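Local coordinates for effector protein Lem4 (lpg1101) (Legionella pneumophila subsp. pneumophila, PDB 6CGK), which acts as a membrane-associated protein tyrosine phosphatase effector, the part present here being its magnesium-binding haloacid dehalogenase-type domain, at residues V16-D25 and Q87-N96. The protein carries 1 engineered substitution. Sequence-based numbering, arbitrary orientation.
Sequences VKNIVYLNFD and QVKIVIISRN. Engineered in segment 16-25: N23 (natural residue Asp). With MG (magnesium ion), chain C; PO4 (phosphate ion), chain B.
V20 and L22 hydrogen-bond to K89, V91 and I93 as neighbouring parallel strands in the Rossmann-like sheet of the HAD phosphatase fold. V20 N donates to K89 O and V91 N to V20 O, both at 2.8 Å. On one face, the Y21 ring lies alongside V91, its CD1 3.6 Å from V91 CB. I93 CD1 reaches the same ring carbon, Y21 CD1. I19 CG2 sits over the ring centre and also meets V91 CG2. Y21 OH bonds to E140. The other face carries V20 against V88 and L22 against I90, where helix 72-82 packs. At the N-terminal end, N18 ND2 donates to Q87 O at 3.1 Å.

The C-terminal ends form the active site. D25 O and the side chain of N23, engineered from Asp, bind magnesium; D155, phosphate O4 and two waters complete its six ligands. Phosphate O1 takes D25 N and S94 OG, while O2 takes R95 N at 2.8 Å. S94 OG stands anti to its own N (chi1 174°), facing the phosphate, and accepts N96 N in an ST turn. N96 ND2 donates to the syn lone pair of D25 OD2 at 2.9 Å, with amide and carboxylate planes 45° apart.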
loop_
_atom_site.group_PDB
_atom_site.type_symbol
_atom_site.label_atom_id
_atom_site.label_comp_id
_atom_site.label_asym_id
_atom_site.label_seq_id
_atom_site.Cartn_x
_atom_site.Cartn_y
_atom_site.Cartn_z
ATOM N N VAL A 16 14.769 -4.189 -8.581
ATOM C CA VAL A 16 13.682 -3.293 -8.208
ATOM C C VAL A 16 14.331 -1.962 -7.852
ATOM O O VAL A 16 15.014 -1.862 -6.826
ATOM C CB VAL A 16 12.863 -3.843 -7.032
ATOM C CG1 VAL A 16 11.894 -2.787 -6.511
ATOM C CG2 VAL A 16 12.118 -5.097 -7.442
ATOM N N LYS A 17 14.128 -0.946 -8.697
ATOM C CA LYS A 17 14.726 0.365 -8.484
ATOM C C LYS A 17 13.750 1.419 -7.986
ATOM O O LYS A 17 14.193 2.418 -7.410
ATOM C CB LYS A 17 15.361 0.906 -9.783
ATOM C CG LYS A 17 16.640 0.212 -10.228
ATOM C CD LYS A 17 17.392 1.011 -11.336
ATOM N N ASN A 18 12.446 1.229 -8.186
ATOM C CA ASN A 18 11.453 2.252 -7.896
ATOM C C ASN A 18 10.342 1.603 -7.088
ATOM O O ASN A 18 9.743 0.639 -7.559
ATOM C CB ASN A 18 10.890 2.839 -9.186
ATOM C CG ASN A 18 11.996 3.389 -10.080
ATOM O OD1 ASN A 18 12.773 4.234 -9.643
ATOM N ND2 ASN A 18 12.090 2.889 -11.295
ATOM N N ILE A 19 10.103 2.099 -5.875
ATOM C CA ILE A 19 9.131 1.486 -4.969
ATOM C C ILE A 19 8.161 2.533 -4.453
ATOM O O ILE A 19 8.561 3.646 -4.073
ATOM C CB ILE A 19 9.827 0.787 -3.791
ATOM C CG1 ILE A 19 10.793 -0.265 -4.330
ATOM C CG2 ILE A 19 8.782 0.137 -2.853
ATOM C CD1 ILE A 19 11.644 -0.887 -3.178
ATOM N N VAL A 20 6.883 2.147 -4.420
ATOM C CA VAL A 20 5.791 2.935 -3.868
ATOM C C VAL A 20 5.351 2.225 -2.591
ATOM O O VAL A 20 4.829 1.105 -2.649
ATOM C CB VAL A 20 4.634 3.062 -4.868
ATOM C CG1 VAL A 20 3.429 3.750 -4.230
ATOM C CG2 VAL A 20 5.107 3.791 -6.142
ATOM N N TYR A 21 5.587 2.865 -1.443
ATOM C CA TYR A 21 5.217 2.351 -0.131
ATOM C C TYR A 21 3.943 3.049 0.309
ATOM O O TYR A 21 3.940 4.268 0.510
ATOM C CB TYR A 21 6.306 2.636 0.904
ATOM C CG TYR A 21 7.570 1.821 0.804
ATOM C CD1 TYR A 21 7.567 0.472 1.114
ATOM C CD2 TYR A 21 8.796 2.426 0.465
ATOM C CE1 TYR A 21 8.733 -0.282 1.088
ATOM C CE2 TYR A 21 9.965 1.675 0.418
ATOM C CZ TYR A 21 9.933 0.327 0.725
ATOM O OH TYR A 21 11.095 -0.408 0.708
ATOM N N LEU A 22 2.880 2.281 0.504
ATOM C CA LEU A 22 1.577 2.846 0.819
ATOM C C LEU A 22 1.086 2.244 2.122
ATOM O O LEU A 22 1.036 1.016 2.266
ATOM C CB LEU A 22 0.566 2.569 -0.291
ATOM C CG LEU A 22 0.924 2.904 -1.746
ATOM C CD1 LEU A 22 -0.174 2.471 -2.699
ATOM C CD2 LEU A 22 1.208 4.397 -1.899
ATOM N N ASN A 23 0.735 3.110 3.062
ATOM C CA ASN A 23 -0.134 2.714 4.138
ATOM C C ASN A 23 -1.492 2.303 3.561
ATOM O O ASN A 23 -1.847 2.688 2.453
ATOM C CB ASN A 23 -0.291 3.885 5.111
ATOM C CG ASN A 23 -1.148 3.562 6.245
ATOM O OD1 ASN A 23 -2.213 4.151 6.401
ATOM N ND2 ASN A 23 -0.698 2.635 7.089
ATOM N N PHE A 24 -2.259 1.515 4.323
ATOM C CA PHE A 24 -3.575 1.107 3.810
ATOM C C PHE A 24 -4.725 1.912 4.412
ATOM O O PHE A 24 -5.351 2.704 3.707
ATOM C CB PHE A 24 -3.828 -0.385 4.048
ATOM C CG PHE A 24 -5.096 -0.889 3.412
ATOM C CD1 PHE A 24 -5.139 -1.108 2.028
ATOM C CD2 PHE A 24 -6.219 -1.149 4.174
ATOM C CE1 PHE A 24 -6.323 -1.584 1.432
ATOM C CE2 PHE A 24 -7.410 -1.620 3.588
ATOM C CZ PHE A 24 -7.454 -1.830 2.208
ATOM N N ASP A 25 -5.010 1.749 5.710
ATOM C CA ASP A 25 -6.190 2.399 6.282
ATOM C C ASP A 25 -5.976 3.903 6.334
ATOM O O ASP A 25 -4.998 4.385 6.920
ATOM C CB ASP A 25 -6.464 1.900 7.704
ATOM C CG ASP A 25 -6.802 0.432 7.744
ATOM O OD1 ASP A 25 -7.774 0.036 7.084
ATOM O OD2 ASP A 25 -6.084 -0.324 8.429
ATOM N N GLN A 87 8.674 -2.077 -13.690
ATOM C CA GLN A 87 9.527 -0.898 -13.526
ATOM C C GLN A 87 9.280 -0.201 -12.189
ATOM O O GLN A 87 10.190 0.444 -11.646
ATOM C CB GLN A 87 9.318 0.085 -14.680
ATOM C CG GLN A 87 10.214 -0.153 -15.890
ATOM C CD GLN A 87 9.631 -1.140 -16.875
ATOM O OE1 GLN A 87 8.454 -1.493 -16.802
ATOM N NE2 GLN A 87 10.452 -1.583 -17.820
ATOM N N VAL A 88 8.071 -0.333 -11.639
ATOM C CA VAL A 88 7.695 0.235 -10.350
ATOM C C VAL A 88 6.997 -0.862 -9.564
ATOM O O VAL A 88 6.173 -1.589 -10.118
ATOM C CB VAL A 88 6.768 1.455 -10.518
ATOM C CG1 VAL A 88 6.400 2.056 -9.158
ATOM C CG2 VAL A 88 7.416 2.467 -11.465
ATOM N N LYS A 89 7.359 -1.016 -8.292
ATOM C CA LYS A 89 6.733 -2.006 -7.429
ATOM C C LYS A 89 5.920 -1.289 -6.367
ATOM O O LYS A 89 6.294 -0.206 -5.910
ATOM C CB LYS A 89 7.771 -2.914 -6.749
ATOM C CG LYS A 89 8.443 -3.918 -7.687
ATOM C CD LYS A 89 7.750 -5.273 -7.605
ATOM C CE LYS A 89 8.447 -6.314 -8.471
ATOM N NZ LYS A 89 7.711 -7.618 -8.437
ATOM N N ILE A 90 4.815 -1.916 -5.969
ATOM C CA ILE A 90 3.925 -1.403 -4.933
ATOM C C ILE A 90 4.089 -2.265 -3.693
ATOM O O ILE A 90 4.024 -3.499 -3.783
ATOM C CB ILE A 90 2.447 -1.431 -5.368
ATOM C CG1 ILE A 90 2.272 -0.675 -6.688
ATOM C CG2 ILE A 90 1.540 -0.902 -4.222
ATOM C CD1 ILE A 90 0.780 -0.716 -7.212
ATOM N N VAL A 91 4.291 -1.621 -2.544
ATOM C CA VAL A 91 4.411 -2.305 -1.261
ATOM C C VAL A 91 3.389 -1.673 -0.319
ATOM O O VAL A 91 3.435 -0.461 -0.083
ATOM C CB VAL A 91 5.825 -2.188 -0.657
ATOM C CG1 VAL A 91 5.867 -2.896 0.690
ATOM C CG2 VAL A 91 6.884 -2.742 -1.576
ATOM N N ILE A 92 2.457 -2.474 0.199
ATOM C CA ILE A 92 1.479 -1.991 1.187
ATOM C C ILE A 92 1.977 -2.363 2.581
ATOM O O ILE A 92 2.312 -3.528 2.847
ATOM C CB ILE A 92 0.074 -2.553 0.925
ATOM C CG1 ILE A 92 -0.457 -1.979 -0.400
ATOM C CG2 ILE A 92 -0.826 -2.216 2.123
ATOM C CD1 ILE A 92 -1.864 -2.531 -0.821
ATOM N N ILE A 93 2.099 -1.374 3.465
ATOM C CA ILE A 93 2.570 -1.627 4.825
ATOM C C ILE A 93 1.456 -1.193 5.769
ATOM O O ILE A 93 1.046 -0.024 5.761
ATOM C CB ILE A 93 3.885 -0.896 5.164
ATOM C CG1 ILE A 93 4.972 -1.260 4.147
ATOM C CG2 ILE A 93 4.324 -1.258 6.591
ATOM C CD1 ILE A 93 6.349 -0.622 4.495
ATOM N N SER A 94 0.959 -2.124 6.571
ATOM C CA SER A 94 -0.283 -1.835 7.284
ATOM C C SER A 94 -0.342 -2.624 8.578
ATOM O O SER A 94 0.089 -3.777 8.629
ATOM C CB SER A 94 -1.502 -2.186 6.410
ATOM O OG SER A 94 -2.724 -2.047 7.132
ATOM N N ARG A 95 -0.951 -2.019 9.618
ATOM C CA ARG A 95 -1.271 -2.759 10.834
ATOM C C ARG A 95 -2.584 -3.540 10.728
ATOM O O ARG A 95 -2.981 -4.167 11.728
ATOM C CB ARG A 95 -1.404 -1.836 12.057
ATOM C CG ARG A 95 -0.328 -0.834 12.257
ATOM C CD ARG A 95 -0.495 -0.152 13.608
ATOM N NE ARG A 95 0.568 0.825 13.833
ATOM C CZ ARG A 95 0.515 2.093 13.433
ATOM N NH1 ARG A 95 -0.554 2.547 12.782
ATOM N NH2 ARG A 95 1.532 2.908 13.687
ATOM N N ASN A 96 -3.241 -3.507 9.581
ATOM C CA ASN A 96 -4.473 -4.262 9.401
ATOM C C ASN A 96 -4.140 -5.688 8.940
ATOM O O ASN A 96 -2.988 -6.047 8.696
ATOM C CB ASN A 96 -5.386 -3.536 8.408
ATOM C CG ASN A 96 -6.858 -3.794 8.677
ATOM O OD1 ASN A 96 -7.235 -4.893 9.065
ATOM N ND2 ASN A 96 -7.675 -2.758 8.545
HETATM MG MG MG C . -3.275 4.588 7.975
HETATM P P PO4 B . -2.817 1.052 8.689
HETATM O O1 PO4 B . -3.028 0.443 7.314
HETATM O O2 PO4 B . -1.443 0.761 9.285
HETATM O O3 PO4 B . -3.887 0.458 9.595
HETATM O O4 PO4 B . -3.079 2.543 8.643
HETATM O O HOH W 1 -4.451 5.118 9.567
HETATM O O HOH W 2 -1.541 4.929 9.076
#